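Local coordinates for aminopeptidase N family protein (Idiomarina loihiensis L2TR, PDB 4FGM), which is a zinc-binding protein of the peptidase M61 family, probably acting as an aminopeptidase that removes residues from the amino end of peptides, at residues S19-L33 against N70-H84. Residues are numbered along the deposited sequence; the frame is centred on the assembly and turned at random.
Sequences SLTIEQTNDEQELWL and NRWQLARSKHPVTVH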
# COMPACT_ATOMS: atom_id res chain seq x y z
N SER A 19 26.23 14.55 -3.80
CA SER A 19 27.64 14.26 -3.98
C SER A 19 27.89 12.86 -3.44
O SER A 19 27.30 12.44 -2.44
CB SER A 19 28.53 15.25 -3.22
OG SER A 19 28.66 16.46 -3.93
N LEU A 20 28.76 12.15 -4.12
CA LEU A 20 29.09 10.79 -3.76
C LEU A 20 30.62 10.70 -3.77
O LEU A 20 31.26 11.03 -4.77
CB LEU A 20 28.47 9.85 -4.80
CG LEU A 20 28.92 8.41 -4.87
CD1 LEU A 20 28.57 7.69 -3.60
CD2 LEU A 20 28.25 7.75 -6.06
N THR A 21 31.19 10.27 -2.66
CA THR A 21 32.64 10.16 -2.58
C THR A 21 33.13 8.73 -2.39
O THR A 21 32.87 8.08 -1.37
CB THR A 21 33.18 11.05 -1.45
OG1 THR A 21 32.68 12.38 -1.64
CG2 THR A 21 34.70 11.09 -1.46
N ILE A 22 33.84 8.24 -3.39
CA ILE A 22 34.37 6.88 -3.37
C ILE A 22 35.87 6.95 -3.11
O ILE A 22 36.62 7.44 -3.95
CB ILE A 22 34.12 6.18 -4.71
CG1 ILE A 22 32.65 6.35 -5.11
CG2 ILE A 22 34.47 4.71 -4.59
CD1 ILE A 22 32.39 6.17 -6.59
N GLU A 23 36.28 6.45 -1.94
CA GLU A 23 37.69 6.46 -1.53
C GLU A 23 38.57 5.74 -2.54
O GLU A 23 39.63 6.23 -2.93
CB GLU A 23 37.83 5.81 -0.15
CG GLU A 23 39.25 5.76 0.41
CD GLU A 23 39.83 7.13 0.71
OE1 GLU A 23 39.06 8.11 0.73
OE2 GLU A 23 41.06 7.22 0.94
N GLN A 24 38.12 4.56 -2.97
CA GLN A 24 38.84 3.78 -3.95
C GLN A 24 37.90 3.15 -4.98
O GLN A 24 37.04 2.33 -4.64
CB GLN A 24 39.65 2.67 -3.27
CG GLN A 24 40.54 1.91 -4.23
CD GLN A 24 41.50 0.98 -3.52
OE1 GLN A 24 41.11 -0.06 -2.99
NE2 GLN A 24 42.77 1.36 -3.50
N THR A 25 38.06 3.55 -6.23
CA THR A 25 37.24 3.03 -7.31
C THR A 25 37.99 1.87 -7.97
O THR A 25 39.20 1.76 -7.83
CB THR A 25 36.97 4.11 -8.37
OG1 THR A 25 38.21 4.56 -8.94
CG2 THR A 25 36.27 5.30 -7.73
N ASN A 26 37.26 1.00 -8.67
CA ASN A 26 37.89 -0.11 -9.36
C ASN A 26 38.14 0.33 -10.80
O ASN A 26 37.77 1.44 -11.18
CB ASN A 26 37.00 -1.35 -9.33
CG ASN A 26 36.65 -1.79 -7.92
OD1 ASN A 26 37.50 -1.74 -7.02
ND2 ASN A 26 35.42 -2.23 -7.72
N ASP A 27 38.77 -0.52 -11.60
CA ASP A 27 39.05 -0.16 -12.99
C ASP A 27 37.74 0.03 -13.72
O ASP A 27 36.91 -0.88 -13.76
CB ASP A 27 39.84 -1.27 -13.68
CG ASP A 27 40.64 -2.11 -12.71
OD1 ASP A 27 40.04 -3.02 -12.09
OD2 ASP A 27 41.85 -1.86 -12.57
N GLU A 28 37.54 1.22 -14.29
CA GLU A 28 36.30 1.51 -15.01
C GLU A 28 35.13 1.24 -14.06
O GLU A 28 34.24 0.44 -14.36
CB GLU A 28 36.19 0.63 -16.26
CG GLU A 28 37.41 0.66 -17.19
CD GLU A 28 37.58 2.00 -17.91
OE1 GLU A 28 36.62 2.46 -18.55
OE2 GLU A 28 38.69 2.58 -17.84
N GLN A 29 35.15 1.91 -12.91
CA GLN A 29 34.12 1.77 -11.88
C GLN A 29 32.74 2.17 -12.40
O GLN A 29 32.59 3.17 -13.11
CB GLN A 29 34.48 2.65 -10.67
CG GLN A 29 33.46 2.67 -9.55
CD GLN A 29 33.39 1.36 -8.77
OE1 GLN A 29 34.36 0.95 -8.12
NE2 GLN A 29 32.23 0.71 -8.81
N GLU A 30 31.73 1.38 -12.04
CA GLU A 30 30.37 1.66 -12.46
C GLU A 30 29.49 2.12 -11.31
O GLU A 30 29.67 1.70 -10.17
CB GLU A 30 29.74 0.43 -13.12
CG GLU A 30 30.36 0.06 -14.46
CD GLU A 30 29.76 -1.19 -15.07
OE1 GLU A 30 28.86 -1.81 -14.43
OE2 GLU A 30 30.18 -1.57 -16.18
N LEU A 31 28.53 2.99 -11.63
CA LEU A 31 27.58 3.52 -10.66
C LEU A 31 26.20 3.22 -11.24
O LEU A 31 25.97 3.38 -12.44
CB LEU A 31 27.77 5.04 -10.53
CG LEU A 31 29.20 5.54 -10.28
CD1 LEU A 31 29.26 7.05 -10.45
CD2 LEU A 31 29.64 5.13 -8.90
N TRP A 32 25.27 2.77 -10.39
CA TRP A 32 23.93 2.48 -10.87
C TRP A 32 22.84 2.89 -9.88
O TRP A 32 23.09 3.05 -8.68
CB TRP A 32 23.77 0.98 -11.19
CG TRP A 32 23.99 0.06 -10.03
CD1 TRP A 32 25.18 -0.46 -9.61
CD2 TRP A 32 23.00 -0.43 -9.12
NE1 TRP A 32 24.99 -1.25 -8.51
CE2 TRP A 32 23.66 -1.25 -8.18
CE3 TRP A 32 21.61 -0.26 -9.00
CZ2 TRP A 32 22.99 -1.90 -7.14
CZ3 TRP A 32 20.93 -0.90 -7.96
CH2 TRP A 32 21.63 -1.72 -7.05
N LEU A 33 21.63 3.07 -10.40
CA LEU A 33 20.50 3.46 -9.57
C LEU A 33 19.37 2.45 -9.71
O LEU A 33 19.06 1.99 -10.81
CB LEU A 33 20.00 4.85 -9.98
CG LEU A 33 19.07 5.49 -8.95
CD1 LEU A 33 19.89 5.86 -7.72
CD2 LEU A 33 18.39 6.74 -9.54
N ASN A 70 20.24 3.61 -16.36
CA ASN A 70 20.52 3.83 -14.94
C ASN A 70 21.95 3.48 -14.53
O ASN A 70 22.21 3.22 -13.36
CB ASN A 70 19.57 2.96 -14.13
CG ASN A 70 19.98 1.51 -14.15
OD1 ASN A 70 20.43 1.00 -15.18
ND2 ASN A 70 19.84 0.83 -13.02
N ARG A 71 22.88 3.46 -15.48
CA ARG A 71 24.25 3.09 -15.14
C ARG A 71 25.31 3.99 -15.77
O ARG A 71 25.24 4.32 -16.96
CB ARG A 71 24.49 1.63 -15.54
CG ARG A 71 25.80 1.02 -15.04
CD ARG A 71 25.85 -0.49 -15.29
NE ARG A 71 24.89 -1.22 -14.46
CZ ARG A 71 25.18 -1.77 -13.29
NH1 ARG A 71 26.42 -1.70 -12.81
NH2 ARG A 71 24.24 -2.37 -12.58
N TRP A 72 26.28 4.38 -14.95
CA TRP A 72 27.38 5.23 -15.40
C TRP A 72 28.71 4.51 -15.22
O TRP A 72 28.84 3.65 -14.34
CB TRP A 72 27.40 6.55 -14.62
CG TRP A 72 26.31 7.50 -14.98
CD1 TRP A 72 26.41 8.57 -15.83
CD2 TRP A 72 24.96 7.48 -14.52
NE1 TRP A 72 25.19 9.21 -15.92
CE2 TRP A 72 24.29 8.56 -15.13
CE3 TRP A 72 24.25 6.65 -13.64
CZ2 TRP A 72 22.94 8.83 -14.89
CZ3 TRP A 72 22.91 6.92 -13.41
CH2 TRP A 72 22.27 8.00 -14.03
N GLN A 73 29.70 4.88 -16.04
CA GLN A 73 31.03 4.29 -15.95
C GLN A 73 32.07 5.40 -15.83
O GLN A 73 32.13 6.31 -16.67
CB GLN A 73 31.32 3.43 -17.17
CG GLN A 73 32.60 2.61 -17.05
CD GLN A 73 32.81 1.67 -18.23
OE1 GLN A 73 32.96 2.10 -19.37
NE2 GLN A 73 32.82 0.37 -17.95
N LEU A 74 32.89 5.32 -14.77
CA LEU A 74 33.92 6.32 -14.49
C LEU A 74 35.26 5.98 -15.13
O LEU A 74 35.61 4.81 -15.29
CB LEU A 74 34.15 6.44 -12.98
CG LEU A 74 33.06 6.97 -12.05
CD1 LEU A 74 33.45 6.65 -10.62
CD2 LEU A 74 32.88 8.47 -12.25
N ALA A 75 36.02 7.01 -15.49
CA ALA A 75 37.34 6.79 -16.05
C ALA A 75 38.20 6.32 -14.87
O ALA A 75 37.86 6.57 -13.71
CB ALA A 75 37.90 8.08 -16.63
N ARG A 76 39.29 5.62 -15.16
CA ARG A 76 40.19 5.12 -14.12
C ARG A 76 40.83 6.24 -13.31
O ARG A 76 41.08 7.33 -13.82
CB ARG A 76 41.32 4.30 -14.75
CG ARG A 76 40.91 3.00 -15.38
CD ARG A 76 42.03 2.46 -16.25
NE ARG A 76 41.73 1.12 -16.73
CZ ARG A 76 41.77 0.03 -15.97
NH1 ARG A 76 42.10 0.14 -14.68
NH2 ARG A 76 41.47 -1.15 -16.48
N SER A 77 41.11 5.96 -12.04
CA SER A 77 41.75 6.94 -11.19
C SER A 77 42.46 6.27 -10.03
O SER A 77 41.95 5.32 -9.45
CB SER A 77 40.72 7.94 -10.66
OG SER A 77 41.35 8.86 -9.77
N LYS A 78 43.65 6.78 -9.69
CA LYS A 78 44.44 6.25 -8.59
C LYS A 78 44.00 6.90 -7.29
O LYS A 78 44.35 6.43 -6.20
CB LYS A 78 45.92 6.55 -8.81
CG LYS A 78 46.58 5.79 -9.94
CD LYS A 78 47.92 6.42 -10.30
CE LYS A 78 48.79 5.48 -11.13
NZ LYS A 78 48.08 4.94 -12.33
N HIS A 79 43.24 7.98 -7.40
CA HIS A 79 42.77 8.72 -6.24
C HIS A 79 41.28 8.59 -5.98
O HIS A 79 40.52 8.10 -6.83
CB HIS A 79 43.09 10.20 -6.41
CG HIS A 79 44.51 10.48 -6.82
ND1 HIS A 79 44.85 10.85 -8.10
CD2 HIS A 79 45.66 10.42 -6.11
CE1 HIS A 79 46.16 11.02 -8.17
NE2 HIS A 79 46.67 10.77 -6.98
N PRO A 80 40.84 9.04 -4.80
CA PRO A 80 39.42 9.00 -4.43
C PRO A 80 38.66 9.79 -5.49
O PRO A 80 39.20 10.73 -6.07
CB PRO A 80 39.39 9.70 -3.08
CG PRO A 80 40.73 9.38 -2.49
CD PRO A 80 41.66 9.54 -3.67
N VAL A 81 37.42 9.41 -5.76
CA VAL A 81 36.62 10.12 -6.76
C VAL A 81 35.34 10.65 -6.14
O VAL A 81 34.72 10.01 -5.27
CB VAL A 81 36.26 9.20 -7.96
CG1 VAL A 81 35.29 9.91 -8.89
CG2 VAL A 81 37.53 8.82 -8.72
N THR A 82 34.95 11.84 -6.58
CA THR A 82 33.74 12.49 -6.11
C THR A 82 32.82 12.69 -7.31
O THR A 82 33.21 13.27 -8.32
CB THR A 82 34.04 13.87 -5.46
OG1 THR A 82 34.94 13.69 -4.36
CG2 THR A 82 32.76 14.51 -4.94
N VAL A 83 31.59 12.20 -7.20
CA VAL A 83 30.61 12.31 -8.27
C VAL A 83 29.55 13.31 -7.84
O VAL A 83 29.01 13.21 -6.74
CB VAL A 83 29.96 10.94 -8.55
CG1 VAL A 83 29.03 11.03 -9.76
CG2 VAL A 83 31.04 9.90 -8.78
N HIS A 84 29.26 14.28 -8.70
CA HIS A 84 28.27 15.31 -8.39
C HIS A 84 27.09 15.24 -9.35
O HIS A 84 27.27 15.02 -10.54
CB HIS A 84 28.87 16.71 -8.52
CG HIS A 84 30.07 16.95 -7.66
ND1 HIS A 84 29.98 17.29 -6.33
CD2 HIS A 84 31.39 16.95 -7.96
CE1 HIS A 84 31.20 17.50 -5.85
NE2 HIS A 84 32.07 17.30 -6.82
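Arg71 lies between Glu30 and Trp32 on one face of an antiparallel strand pair. Its CG stands anti to the backbone N (chi1 -170°) and the chain bends at chi3, which brings the guanidinium back over Trp32, whose CB sits 3.6 Å above the guanidinium plane. NH2 lies over one face of the indole, 3.5 Å from Trp32 CG, while NH1 makes a salt bridge of 2.9 Å to Glu30 OE1. That oxygen is met on its anti side, and the N-H...O angle of 136° shows a bent bond, with the oxygen tilted from the guanidinium plane. NH1 also bridges Glu116, and NH2 Glu295. Replacing Arg71 by alanine is likely to leave all three glutamates without this shared positive partner and to bare the indole face that NH2 covers.

The opposite face is apolar. Leu31 CD1 to Val83 CG2 (3.8 Å) and Ile22 CD1 to Leu74 CD1 (4.2 Å, tip to tip) link the two strand pairs, while Leu31 CD1 packs on Leu74 CG (4.1 Å) within one. Antiparallel hydrogen-bonded pairs Leu31-Trp72, Leu20-Val83 and Ile22-Val81 set the register. Where 30-32 ends and 71-74 begins, Asn70 ND2 gives Leu33 O a nearly straight bond of 2.6 Å (173°). On the other pair, Ser19 OG and His84 ND1 share a 2.9 Å hydrogen bond at the ring edge, and His84 NE2 bonds Glu56.

Strands 19-22 and 81-84 thus face strands 30-32 and 71-74 across a hydrophobic layer, in the M61 N-terminal domain and away from the zinc site. Strand 2-10 flanks 15-22, 114-115 flanks 30-32, and 60-68 flanks 71-74; strand 53-57 packs against Trp72 and Leu74.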